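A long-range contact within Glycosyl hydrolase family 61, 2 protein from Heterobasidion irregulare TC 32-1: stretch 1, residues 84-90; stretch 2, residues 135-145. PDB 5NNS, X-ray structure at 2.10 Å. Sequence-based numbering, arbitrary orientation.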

# COMPACT_ATOMS: atom_id res chain seq x y z
N PRO A 84 4.91 -5.40 -8.74
CA PRO A 84 3.61 -4.75 -8.75
C PRO A 84 3.50 -3.58 -7.78
O PRO A 84 4.28 -3.49 -6.83
CB PRO A 84 2.66 -5.87 -8.30
CG PRO A 84 3.49 -6.71 -7.41
CD PRO A 84 4.85 -6.72 -8.06
N VAL A 85 2.54 -2.70 -8.05
CA VAL A 85 2.07 -1.69 -7.10
C VAL A 85 0.69 -2.12 -6.65
O VAL A 85 -0.11 -2.56 -7.47
CB VAL A 85 1.93 -0.29 -7.76
CG1 VAL A 85 1.43 0.74 -6.74
CG2 VAL A 85 3.25 0.14 -8.39
N MET A 86 0.41 -2.00 -5.35
CA MET A 86 -0.90 -2.36 -4.80
C MET A 86 -1.38 -1.29 -3.86
O MET A 86 -0.59 -0.74 -3.08
CB MET A 86 -0.82 -3.70 -4.07
CG MET A 86 -0.53 -4.88 -4.98
SD MET A 86 -0.11 -6.36 -4.05
CE MET A 86 1.59 -5.98 -3.60
N VAL A 87 -2.68 -0.98 -3.93
CA VAL A 87 -3.32 -0.05 -3.01
C VAL A 87 -4.44 -0.79 -2.29
O VAL A 87 -5.32 -1.35 -2.91
CB VAL A 87 -3.83 1.20 -3.75
CG1 VAL A 87 -4.30 2.26 -2.75
CG2 VAL A 87 -2.73 1.77 -4.65
N TYR A 88 -4.35 -0.81 -0.96
CA TYR A 88 -5.32 -1.46 -0.10
C TYR A 88 -6.04 -0.42 0.75
O TYR A 88 -5.53 0.69 0.97
CB TYR A 88 -4.64 -2.44 0.87
CG TYR A 88 -4.15 -3.75 0.30
CD1 TYR A 88 -2.94 -3.83 -0.40
CD2 TYR A 88 -4.86 -4.94 0.52
CE1 TYR A 88 -2.48 -5.04 -0.90
CE2 TYR A 88 -4.40 -6.16 0.02
CZ TYR A 88 -3.21 -6.20 -0.68
OH TYR A 88 -2.74 -7.40 -1.17
N MET A 89 -7.22 -0.79 1.24
CA MET A 89 -7.87 -0.08 2.33
C MET A 89 -8.41 -1.07 3.37
O MET A 89 -8.59 -2.25 3.09
CB MET A 89 -9.00 0.79 1.82
CG MET A 89 -8.58 1.94 0.92
SD MET A 89 -10.07 2.74 0.31
CE MET A 89 -10.54 3.71 1.74
N ALA A 90 -8.68 -0.55 4.56
CA ALA A 90 -9.27 -1.32 5.65
C ALA A 90 -10.08 -0.41 6.54
O ALA A 90 -9.61 0.67 6.90
CB ALA A 90 -8.17 -1.99 6.47
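Stretch 2 (135-145) SWTTSIPSSLA

The most distinctive feature of this contact is a methyl group set almost squarely over an indole ring. Val 85 CG1 lies 3.5 Å from the centroid of the five-membered ring of Trp 136, and the line joining them is only 9° off the ring normal. So small an angle places the methyl over the face, and the combination of distance and direction identifies a CH-pi interaction. The nearest single atom pair of these residues, Val 85 CG1 to Trp 136 CE2, is also 3.5 Å apart. Both residues hold chi1 in the t well, at 180° for Val 85 and -162° for Trp 136, while chi2 of -105° sets the plane of the indole.

The backbones that carry this pair are not neighbors in a sheet. Residues 85-90 and 135-139 are both strands, with phi/psi values in the extended region, but their axes come no closer than 9.4 Å and no hydrogen bond passes between the stretches. That spacing is typical of layers packed through side chains. The N-to-C directions run the same general way at 45° to each other, with a signed crossing angle of -45°. The register advances in step along both chains: the CA atoms of Val 85 and Trp 136 are 8.5 Å apart, those of Val 87 and Thr 138 are 8.3 Å apart, and those of Met 89 and Ile 140 are 8.9 Å apart.

A two-residue alternation follows from the extended conformation. In stretch 1, the CA-to-CB bonds of Val 85, Val 87 and Met 89 point toward stretch 2, whereas that of Met 86 points away; in stretch 2, Trp 136 and Thr 138 point toward stretch 1 and Thr 137 away. Val 87 meets two residues: its CG2 is 3.6 Å from Trp 136 CD1, approaching the indole obliquely, and both its methyls, CG1 at 4.2 Å and CG2 at 4.1 Å, lie near Thr 138 CG2, so the threonine presents its methyl to this contact.

Beyond Ser 139 the strand gives way to loop, and Met 89 takes over as the partner in stretch 1. Its chi angles of -65°, 175° and 78° (m, t, p) carry the thioether to the loop, and with 68 Å² covered it has the largest contact area of any residue here. Met 89 CE is 3.5 Å from Leu 144 CD2 and 4.2 Å from Ile 140 CG2, while Met 89 SD is 4.3 Å from Pro 141 CD. Leu 144 can join Ile 140 and Pro 141 around one side chain because the chain folds back in a type I beta turn from Pro 141 to Leu 144, closed by a hydrogen bond from Leu 144 N to Pro 141 O at 3.1 Å. Ser 142 and Ser 143, at the middle of the turn, stay out of reach of stretch 1.

The total buried surface is 303 Å² summed over both sides, and the contacts that make it up are apolar.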

# COMPACT_ATOMS: atom_id res chain seq x y z
N SER A 135 5.11 8.60 -8.33
CA SER A 135 3.81 8.73 -7.68
C SER A 135 2.78 7.76 -8.24
O SER A 135 2.97 7.20 -9.31
CB SER A 135 3.29 10.16 -7.80
OG SER A 135 2.94 10.47 -9.13
N TRP A 136 1.71 7.56 -7.48
CA TRP A 136 0.65 6.64 -7.85
C TRP A 136 -0.71 7.25 -7.52
O TRP A 136 -0.99 7.59 -6.36
CB TRP A 136 0.84 5.32 -7.11
CG TRP A 136 0.09 4.19 -7.72
CD1 TRP A 136 -1.07 3.61 -7.26
CD2 TRP A 136 0.45 3.49 -8.90
NE1 TRP A 136 -1.45 2.58 -8.09
CE2 TRP A 136 -0.53 2.49 -9.10
CE3 TRP A 136 1.50 3.61 -9.82
CZ2 TRP A 136 -0.49 1.62 -10.19
CZ3 TRP A 136 1.55 2.74 -10.90
CH2 TRP A 136 0.56 1.76 -11.08
N THR A 137 -1.56 7.37 -8.53
CA THR A 137 -2.88 7.97 -8.37
C THR A 137 -3.98 6.96 -8.73
O THR A 137 -3.95 6.36 -9.81
CB THR A 137 -3.01 9.24 -9.22
OG1 THR A 137 -1.96 10.14 -8.88
CG2 THR A 137 -4.36 9.93 -8.97
N THR A 138 -4.92 6.78 -7.80
CA THR A 138 -6.12 5.97 -8.00
C THR A 138 -7.25 6.57 -7.15
O THR A 138 -6.99 7.39 -6.27
CB THR A 138 -5.87 4.49 -7.63
OG1 THR A 138 -7.05 3.72 -7.90
CG2 THR A 138 -5.52 4.32 -6.16
N SER A 139 -8.49 6.17 -7.41
CA SER A 139 -9.64 6.75 -6.70
C SER A 139 -10.13 5.83 -5.59
O SER A 139 -10.04 4.61 -5.70
CB SER A 139 -10.80 7.00 -7.67
OG SER A 139 -10.43 7.94 -8.66
N ILE A 140 -10.63 6.43 -4.51
CA ILE A 140 -11.36 5.68 -3.48
C ILE A 140 -12.68 5.25 -4.12
O ILE A 140 -13.33 6.07 -4.77
CB ILE A 140 -11.60 6.54 -2.23
CG1 ILE A 140 -10.27 6.82 -1.53
CG2 ILE A 140 -12.58 5.84 -1.28
CD1 ILE A 140 -10.32 8.00 -0.58
N PRO A 141 -13.07 3.97 -3.97
CA PRO A 141 -14.32 3.53 -4.61
C PRO A 141 -15.54 4.40 -4.29
O PRO A 141 -15.83 4.65 -3.11
CB PRO A 141 -14.50 2.10 -4.08
CG PRO A 141 -13.10 1.62 -3.87
CD PRO A 141 -12.30 2.82 -3.42
N SER A 142 -16.23 4.87 -5.34
CA SER A 142 -17.41 5.75 -5.23
C SER A 142 -18.48 5.26 -4.27
O SER A 142 -19.07 6.05 -3.54
CB SER A 142 -18.06 5.94 -6.61
OG SER A 142 -17.13 6.46 -7.55
N SER A 143 -18.70 3.94 -4.26
CA SER A 143 -19.74 3.30 -3.45
C SER A 143 -19.39 3.01 -1.98
O SER A 143 -20.28 2.65 -1.20
CB SER A 143 -20.14 1.98 -4.11
OG SER A 143 -19.05 1.08 -4.10
N LEU A 144 -18.11 3.17 -1.61
CA LEU A 144 -17.63 2.72 -0.30
C LEU A 144 -18.43 3.33 0.85
O LEU A 144 -18.75 4.52 0.82
CB LEU A 144 -16.14 3.06 -0.14
CG LEU A 144 -15.41 2.66 1.14
CD1 LEU A 144 -15.41 1.15 1.32
CD2 LEU A 144 -13.98 3.19 1.13
N ALA A 145 -18.77 2.51 1.84
CA ALA A 145 -19.52 2.96 3.01
C ALA A 145 -18.72 4.01 3.78
O ALA A 145 -17.52 3.85 3.96
CB ALA A 145 -19.86 1.79 3.93